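Local coordinates for glycoprotein (Chandipura virus, PDB 5MDM), which probably attaches the virus to host receptors and, as a class III fusion glycoprotein, drives fusion of the viral and endosomal membranes when the endosome acidifies, at residues 15-20 and 326-331; 22-27 and 289-294. All blocks are in the same frame, centred on the assembly; numbering follows the deposited sequence.

The two interactions lie about 12 Å apart, centre to centre, on the same side of the chain's centre, and interaction 2 is nested within the loop that interaction 1 closes. In interaction 1, residues 15-20 pair with strand 325-338; a few residues later, in interaction 2, the chain meets the C-terminal part of helix 270-295. Trp-291 joins them: its indole receives Arg-22 and Cys-24 in interaction 2, while its six-membered ring reaches the apolar side of interaction 1, where CH2 of Trp-291 lies 3.8 Å from CG1 of Val-17 and CZ3 of Trp-291 lies 3.9 Å from CD2 of Leu-326. Both contacts are away from the proposed pH-sensor histidines.

Interaction 1 of 2, residues 15-20 and 326-331; sequences KPVTKN and LSFAHT
A short antiparallel beta pairing joins the N-terminal residues 15-20 to residues 326-331 of strand 325-338, at the surface of the antiparallel sheet built around that strand. Lys-15 and Phe-328 form a hydrogen-bonded pair: Lys-15 N donates to Phe-328 O at 3.0 Å, and Phe-328 N returns a bond to Lys-15 O at 2.9 Å. The next pair, Pro-16 with Ser-327, is non-hydrogen-bonded and its side chains diverge. One residue further, Val-17 N reaches Leu-326 O at 2.8 Å, although Val-17 itself is already beyond the short strand.

The side chains extend the contact. Those of Lys-15 and Phe-328 cross obliquely, and it is the methylenes of the lysine that meet the ring: its chain bends at chi2 and chi3, and its CE comes within 3.7 Å of Phe-328 CZ, while its CB lies beside CE2 of the same ring. Pro-16 O lies at the edge of the ring, near its plane. Next to them, CG2 of Val-17 lies between Leu-326 and Phe-328. Tyr-319 of strand 316-322, the neighbouring strand of the sheet, also touches both Val-17 and Phe-328, while backbone bonds from Ser-327 to Thr-320 and from Ala-329 to Ala-318 tie the two strands together. With CG2 anti to its carbonyl carbon, Val-17 sets this methyl 3.8 Å from Leu-326 CG and 3.7 Å from Phe-328 CB.

Interaction 2 of 2, residues 22-27 and 289-294; sequences RYCPMG and NTWDKV
A disulfide-tied loop, residues 22-27, lies on the C-terminal part of helix 270-295, which probably belongs to the trimerization region. Arg-22 and Trp-291 carry most of the contact. Their side chains run antiparallel alongside each other, and CG of Arg-22 lies over one face of the indole, offset toward the rim. This is a CH-pi contact: CG of Arg-22 stands 3.5 Å from the centroid of the five-membered ring of Trp-291, 19° off the ring normal. The arginine chain bends at chi2 and chi3, and NE comes close to CB of Trp-291; that CB sits over the centre of the guanidinium, 3.4 Å from CZ of Arg-22. The guanidinium and indole planes are 32° apart.

NH2 of the guanidinium forms a salt bridge with OD1 of Asp-292, which lies almost in the guanidinium plane. The modelled separation of Arg-22 NH2 and Asp-292 OD1, 2.5 Å, is implausibly short, so the fine geometry of this bridge is doubtful. A further bond from NE of Arg-22 to OE1 of Gln-288, one turn earlier on the helix, should restrict rotation of the guanidinium. Cys-24 comes at the edge of the indole, as a sulfur-aromatic contact, with SG 3.9 Å from CD1 of Trp-291. Its disulfide to Cys-287 fixes the segment covalently to the same helix.

Beyond the contact, Tyr-23 packs on Leu-317 and Tyr-319 of strand 316-322, while Trp-291 and Val-294 touch Leu-326 of strand 325-338, placing the helix end and the segment against these two paired strands.

Interaction 1 of 2, residues 15-20 and 326-331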
ATOM      1  N   LYS A  15      -7.269 -44.101  -1.853  1.00126.33           N
ATOM      2  CA  LYS A  15      -7.395 -45.120  -0.820  1.00132.88           C
ATOM      3  C   LYS A  15      -7.959 -44.451   0.426  1.00135.78           C
ATOM      4  O   LYS A  15      -7.689 -43.276   0.674  1.00141.53           O
ATOM      5  CB  LYS A  15      -6.035 -45.748  -0.508  1.00136.53           C
ATOM      6  CG  LYS A  15      -5.402 -46.504  -1.670  1.00142.88           C
ATOM      7  CD  LYS A  15      -3.881 -46.415  -1.626  1.00144.34           C
ATOM      8  CE  LYS A  15      -3.328 -46.879  -0.285  1.00147.70           C
ATOM      9  NZ  LYS A  15      -1.852 -46.688  -0.200  1.00149.91           N
ATOM     10  N   PRO A  16      -8.759 -45.188   1.208  1.00127.71           N
ATOM     11  CA  PRO A  16      -9.362 -44.619   2.418  1.00127.13           C
ATOM     12  C   PRO A  16      -8.324 -44.269   3.483  1.00125.91           C
ATOM     13  O   PRO A  16      -7.412 -45.054   3.743  1.00127.20           O
ATOM     14  CB  PRO A  16     -10.269 -45.747   2.919  1.00122.66           C
ATOM     15  CG  PRO A  16     -10.531 -46.584   1.716  1.00128.89           C
ATOM     16  CD  PRO A  16      -9.265 -46.538   0.925  1.00126.18           C
ATOM     17  N   VAL A  17      -8.468 -43.090   4.081  1.00118.73           N
ATOM     18  CA  VAL A  17      -7.600 -42.671   5.175  1.00114.08           C
ATOM     19  C   VAL A  17      -7.897 -43.503   6.415  1.00118.93           C
ATOM     20  O   VAL A  17      -9.048 -43.605   6.837  1.00122.63           O
ATOM     21  CB  VAL A  17      -7.799 -41.180   5.512  1.00105.54           C
ATOM     22  CG1 VAL A  17      -6.993 -40.801   6.740  1.00 99.12           C
ATOM     23  CG2 VAL A  17      -7.408 -40.312   4.326  1.00104.75           C
ATOM     24  N   THR A  18      -6.861 -44.104   6.991  1.00134.93           N
ATOM     25  CA  THR A  18      -7.035 -44.951   8.166  1.00140.35           C
ATOM     26  C   THR A  18      -6.171 -44.515   9.349  1.00144.86           C
ATOM     27  O   THR A  18      -6.681 -44.294  10.448  1.00142.98           O
ATOM     28  CB  THR A  18      -6.753 -46.439   7.849  1.00135.58           C
ATOM     29  OG1 THR A  18      -5.432 -46.578   7.312  1.00131.11           O
ATOM     30  CG2 THR A  18      -7.767 -46.971   6.846  1.00131.30           C
ATOM     31  N   LYS A  19      -4.867 -44.389   9.117  1.00149.26           N
ATOM     32  CA  LYS A  19      -3.915 -44.096  10.189  1.00144.72           C
ATOM     33  C   LYS A  19      -4.039 -42.659  10.703  1.00137.38           C
ATOM     34  O   LYS A  19      -3.533 -42.337  11.780  1.00142.27           O
ATOM     35  CB  LYS A  19      -2.479 -44.403   9.736  1.00143.32           C
ATOM     36  CG  LYS A  19      -1.455 -44.514  10.864  1.00138.34           C
ATOM     37  CD  LYS A  19      -0.123 -45.061  10.354  1.00138.00           C
ATOM     38  CE  LYS A  19       0.959 -45.030  11.429  1.00134.39           C
ATOM     39  NZ  LYS A  19       1.430 -43.646  11.732  1.00129.76           N
ATOM     40  N   ASN A  20      -4.707 -41.807   9.928  1.00127.24           N
ATOM     41  CA  ASN A  20      -5.016 -40.439  10.353  1.00119.96           C
ATOM     42  C   ASN A  20      -3.804 -39.548  10.626  1.00117.10           C
ATOM     43  O   ASN A  20      -3.924 -38.544  11.327  1.00 92.60           O
ATOM     44  CB  ASN A  20      -5.926 -40.453  11.587  1.00114.97           C
ATOM     45  CG  ASN A  20      -7.359 -40.102  11.261  1.00126.08           C
ATOM     46  OD1 ASN A  20      -7.932 -39.187  11.850  1.00125.25           O
ATOM     47  ND2 ASN A  20      -7.947 -40.826  10.317  1.00139.24           N
ATOM     48  N   LEU A 326     -13.401 -40.259   4.000  1.00136.65           N
ATOM     49  CA  LEU A 326     -12.167 -39.511   3.792  1.00126.24           C
ATOM     50  C   LEU A 326     -11.135 -40.377   3.085  1.00126.38           C
ATOM     51  O   LEU A 326     -10.727 -41.423   3.596  1.00127.54           O
ATOM     52  CB  LEU A 326     -11.595 -39.018   5.120  1.00119.48           C
ATOM     53  CG  LEU A 326     -10.370 -38.104   5.016  1.00110.21           C
ATOM     54  CD1 LEU A 326     -10.763 -36.720   4.511  1.00101.86           C
ATOM     55  CD2 LEU A 326      -9.640 -38.009   6.348  1.00 89.62           C
ATOM     56  N   SER A 327     -10.716 -39.933   1.907  1.00120.26           N
ATOM     57  CA  SER A 327      -9.740 -40.669   1.123  1.00116.96           C
ATOM     58  C   SER A 327      -8.541 -39.792   0.789  1.00115.17           C
ATOM     59  O   SER A 327      -8.670 -38.582   0.592  1.00105.86           O
ATOM     60  CB  SER A 327     -10.379 -41.196  -0.160  1.00116.76           C
ATOM     61  OG  SER A 327     -11.527 -41.971   0.131  1.00129.92           O
ATOM     62  N   PHE A 328      -7.370 -40.414   0.733  1.00115.78           N
ATOM     63  CA  PHE A 328      -6.160 -39.717   0.340  1.00107.88           C
ATOM     64  C   PHE A 328      -5.626 -40.314  -0.956  1.00110.89           C
ATOM     65  O   PHE A 328      -6.080 -41.368  -1.400  1.00107.90           O
ATOM     66  CB  PHE A 328      -5.104 -39.832   1.435  1.00103.96           C
ATOM     67  CG  PHE A 328      -4.388 -41.149   1.445  1.00109.86           C
ATOM     68  CD1 PHE A 328      -3.078 -41.243   1.001  1.00113.48           C
ATOM     69  CD2 PHE A 328      -5.025 -42.294   1.886  1.00110.73           C
ATOM     70  CE1 PHE A 328      -2.416 -42.453   1.002  1.00118.59           C
ATOM     71  CE2 PHE A 328      -4.371 -43.506   1.890  1.00118.87           C
ATOM     72  CZ  PHE A 328      -3.063 -43.586   1.447  1.00122.27           C
ATOM     73  N   ALA A 329      -4.663 -39.634  -1.566  1.00113.86           N
ATOM     74  CA  ALA A 329      -3.981 -40.178  -2.733  1.00114.55           C
ATOM     75  C   ALA A 329      -2.592 -39.569  -2.868  1.00115.16           C
ATOM     76  O   ALA A 329      -2.422 -38.361  -2.711  1.00121.61           O
ATOM     77  CB  ALA A 329      -4.792 -39.929  -3.988  1.00 93.92           C
ATOM     78  N   HIS A 330      -1.598 -40.409  -3.143  1.00109.67           N
ATOM     79  CA  HIS A 330      -0.265 -39.915  -3.459  1.00106.39           C
ATOM     80  C   HIS A 330      -0.325 -39.138  -4.764  1.00106.53           C
ATOM     81  O   HIS A 330      -1.079 -39.491  -5.669  1.00114.50           O
ATOM     82  CB  HIS A 330       0.739 -41.064  -3.575  1.00113.93           C
ATOM     83  CG  HIS A 330       1.319 -41.496  -2.266  1.00127.84           C
ATOM     84  ND1 HIS A 330       0.691 -42.395  -1.433  1.00137.22           N
ATOM     85  CD2 HIS A 330       2.470 -41.145  -1.644  1.00134.65           C
ATOM     86  CE1 HIS A 330       1.431 -42.583  -0.354  1.00143.57           C
ATOM     87  NE2 HIS A 330       2.515 -41.836  -0.457  1.00142.59           N
ATOM     88  N   THR A 331       0.459 -38.071  -4.853  1.00106.10           N
ATOM     89  CA  THR A 331       0.514 -37.283  -6.077  1.00103.42           C
ATOM     90  C   THR A 331       1.710 -36.352  -6.039  1.00105.62           C
ATOM     91  O   THR A 331       2.371 -36.224  -5.013  1.00107.93           O
ATOM     92  CB  THR A 331      -0.756 -36.436  -6.269  1.00 95.91           C
ATOM     93  OG1 THR A 331      -0.740 -35.841  -7.570  1.00 99.70           O
ATOM     94  CG2 THR A 331      -0.834 -35.342  -5.217  1.00 91.65           C
TER

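Interaction 2 of 2, residues 22-27 and 289-294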
ATOM      1  N   ARG A  22      -1.047 -36.733  10.219  1.00114.10           N
ATOM      2  CA  ARG A  22      -1.184 -35.374   9.721  1.00 99.00           C
ATOM      3  C   ARG A  22       0.107 -34.892   9.078  1.00102.61           C
ATOM      4  O   ARG A  22       1.180 -34.966   9.678  1.00108.36           O
ATOM      5  CB  ARG A  22      -1.587 -34.440  10.866  1.00 87.56           C
ATOM      6  CG  ARG A  22      -2.875 -34.856  11.554  1.00 90.90           C
ATOM      7  CD  ARG A  22      -2.801 -34.703  13.053  1.00108.88           C
ATOM      8  NE  ARG A  22      -3.511 -33.523  13.532  1.00 93.83           N
ATOM      9  CZ  ARG A  22      -4.624 -33.570  14.257  1.00 81.60           C
ATOM     10  NH1 ARG A  22      -5.158 -34.738  14.582  1.00 97.60           N
ATOM     11  NH2 ARG A  22      -5.204 -32.450  14.660  1.00 82.92           N
ATOM     12  N   TYR A  23      -0.001 -34.409   7.846  1.00 86.57           N
ATOM     13  CA  TYR A  23       1.135 -33.801   7.165  1.00108.73           C
ATOM     14  C   TYR A  23       0.883 -32.306   7.005  1.00111.13           C
ATOM     15  O   TYR A  23       0.576 -31.835   5.912  1.00 85.74           O
ATOM     16  CB  TYR A  23       1.364 -34.454   5.803  1.00 88.76           C
ATOM     17  CG  TYR A  23       1.799 -35.899   5.881  1.00 98.80           C
ATOM     18  CD1 TYR A  23       3.144 -36.235   5.959  1.00 96.75           C
ATOM     19  CD2 TYR A  23       0.865 -36.932   5.874  1.00103.22           C
ATOM     20  CE1 TYR A  23       3.551 -37.557   6.030  1.00 99.16           C
ATOM     21  CE2 TYR A  23       1.262 -38.260   5.947  1.00104.28           C
ATOM     22  CZ  TYR A  23       2.607 -38.564   6.023  1.00102.69           C
ATOM     23  OH  TYR A  23       3.014 -39.878   6.099  1.00103.24           O
ATOM     24  N   CYS A  24       1.009 -31.567   8.102  1.00110.56           N
ATOM     25  CA  CYS A  24       0.704 -30.142   8.109  1.00 80.72           C
ATOM     26  C   CYS A  24       1.948 -29.273   8.223  1.00103.40           C
ATOM     27  O   CYS A  24       2.762 -29.450   9.130  1.00101.38           O
ATOM     28  CB  CYS A  24      -0.251 -29.808   9.253  1.00123.62           C
ATOM     29  SG  CYS A  24      -1.907 -30.413   9.008  1.00 86.40           S
ATOM     30  N   PRO A  25       2.098 -28.323   7.297  1.00 79.82           N
ATOM     31  CA  PRO A  25       1.198 -28.163   6.158  1.00 88.02           C
ATOM     32  C   PRO A  25       1.680 -29.060   5.031  1.00 96.33           C
ATOM     33  O   PRO A  25       2.829 -29.494   5.070  1.00105.24           O
ATOM     34  CB  PRO A  25       1.394 -26.702   5.780  1.00 82.82           C
ATOM     35  CG  PRO A  25       2.823 -26.444   6.121  1.00 89.70           C
ATOM     36  CD  PRO A  25       3.138 -27.282   7.331  1.00 90.97           C
ATOM     37  N   MET A  26       0.829 -29.343   4.052  1.00 93.33           N
ATOM     38  CA  MET A  26       1.221 -30.255   2.985  1.00 95.31           C
ATOM     39  C   MET A  26       2.306 -29.641   2.112  1.00 97.87           C
ATOM     40  O   MET A  26       2.215 -28.486   1.690  1.00100.25           O
ATOM     41  CB  MET A  26       0.015 -30.679   2.141  1.00103.26           C
ATOM     42  CG  MET A  26       0.331 -31.764   1.118  1.00 93.75           C
ATOM     43  SD  MET A  26       0.914 -33.296   1.860  1.00 93.85           S
ATOM     44  CE  MET A  26      -0.550 -33.804   2.764  1.00153.44           C
ATOM     45  N   GLY A  27       3.345 -30.424   1.856  1.00102.71           N
ATOM     46  CA  GLY A  27       4.458 -29.969   1.053  1.00118.53           C
ATOM     47  C   GLY A  27       5.327 -31.141   0.657  1.00133.44           C
ATOM     48  O   GLY A  27       5.122 -32.260   1.128  1.00133.43           O
ATOM     49  N   ASN A 289      -6.670 -27.971  12.449  1.00 76.02           N
ATOM     50  CA  ASN A 289      -8.058 -27.832  12.868  1.00 75.69           C
ATOM     51  C   ASN A 289      -8.961 -28.772  12.066  1.00 92.08           C
ATOM     52  O   ASN A 289      -9.864 -29.406  12.621  1.00 93.44           O
ATOM     53  CB  ASN A 289      -8.515 -26.374  12.750  1.00 73.48           C
ATOM     54  CG  ASN A 289      -9.881 -26.132  13.377  1.00100.39           C
ATOM     55  OD1 ASN A 289     -10.889 -26.020  12.678  1.00117.10           O
ATOM     56  ND2 ASN A 289      -9.920 -26.055  14.701  1.00105.81           N
ATOM     57  N   THR A 290      -8.707 -28.866  10.762  1.00 69.23           N
ATOM     58  CA  THR A 290      -9.408 -29.830   9.925  1.00 71.82           C
ATOM     59  C   THR A 290      -9.188 -31.260  10.427  1.00 90.13           C
ATOM     60  O   THR A 290     -10.140 -32.037  10.555  1.00 93.78           O
ATOM     61  CB  THR A 290      -8.978 -29.722   8.449  1.00 70.62           C
ATOM     62  OG1 THR A 290      -9.538 -28.533   7.887  1.00 69.54           O
ATOM     63  CG2 THR A 290      -9.459 -30.935   7.642  1.00 73.55           C
ATOM     64  N   TRP A 291      -7.938 -31.607  10.721  1.00 88.27           N
ATOM     65  CA  TRP A 291      -7.658 -32.946  11.239  1.00 91.39           C
ATOM     66  C   TRP A 291      -8.286 -33.173  12.614  1.00 95.86           C
ATOM     67  O   TRP A 291      -8.558 -34.307  13.004  1.00 97.08           O
ATOM     68  CB  TRP A 291      -6.160 -33.217  11.291  1.00 73.59           C
ATOM     69  CG  TRP A 291      -5.600 -33.775  10.029  1.00114.85           C
ATOM     70  CD1 TRP A 291      -4.679 -33.193   9.219  1.00 71.28           C
ATOM     71  CD2 TRP A 291      -5.914 -35.037   9.435  1.00 76.78           C
ATOM     72  NE1 TRP A 291      -4.393 -34.011   8.156  1.00 72.62           N
ATOM     73  CE2 TRP A 291      -5.143 -35.150   8.264  1.00 86.75           C
ATOM     74  CE3 TRP A 291      -6.776 -36.081   9.777  1.00 97.66           C
ATOM     75  CZ2 TRP A 291      -5.205 -36.265   7.432  1.00 91.12           C
ATOM     76  CZ3 TRP A 291      -6.837 -37.188   8.950  1.00101.17           C
ATOM     77  CH2 TRP A 291      -6.055 -37.270   7.791  1.00 94.82           C
ATOM     78  N   ASP A 292      -8.510 -32.091  13.348  1.00 95.54           N
ATOM     79  CA  ASP A 292      -9.234 -32.171  14.606  1.00 89.42           C
ATOM     80  C   ASP A 292     -10.698 -32.479  14.341  1.00 93.02           C
ATOM     81  O   ASP A 292     -11.323 -33.211  15.104  1.00 97.64           O
ATOM     82  CB  ASP A 292      -9.109 -30.871  15.394  1.00 89.38           C
ATOM     83  CG  ASP A 292      -7.784 -30.755  16.110  1.00 87.21           C
ATOM     84  OD1 ASP A 292      -7.084 -31.785  16.225  1.00 87.84           O
ATOM     85  OD2 ASP A 292      -7.451 -29.640  16.568  1.00 82.63           O
ATOM     86  N   LYS A 293     -11.244 -31.913  13.266  1.00 95.34           N
ATOM     87  CA  LYS A 293     -12.614 -32.229  12.874  1.00 83.85           C
ATOM     88  C   LYS A 293     -12.706 -33.697  12.496  1.00 94.77           C
ATOM     89  O   LYS A 293     -13.658 -34.383  12.874  1.00102.68           O
ATOM     90  CB  LYS A 293     -13.097 -31.344  11.721  1.00 92.22           C
ATOM     91  CG  LYS A 293     -13.357 -29.899  12.119  1.00 97.33           C
ATOM     92  CD  LYS A 293     -13.958 -29.093  10.981  1.00107.24           C
ATOM     93  CE  LYS A 293     -14.041 -27.613  11.343  1.00111.54           C
ATOM     94  NZ  LYS A 293     -14.522 -26.773  10.207  1.00115.62           N
ATOM     95  N   VAL A 294     -11.706 -34.180  11.763  1.00 86.45           N
ATOM     96  CA  VAL A 294     -11.646 -35.594  11.399  1.00 88.31           C
ATOM     97  C   VAL A 294     -11.594 -36.482  12.643  1.00100.46           C
ATOM     98  O   VAL A 294     -12.323 -37.470  12.743  1.00107.52           O
ATOM     99  CB  VAL A 294     -10.437 -35.895  10.490  1.00 86.27           C
ATOM    100  CG1 VAL A 294     -10.209 -37.392  10.372  1.00 91.30           C
ATOM    101  CG2 VAL A 294     -10.649 -35.281   9.122  1.00 84.94           C
TER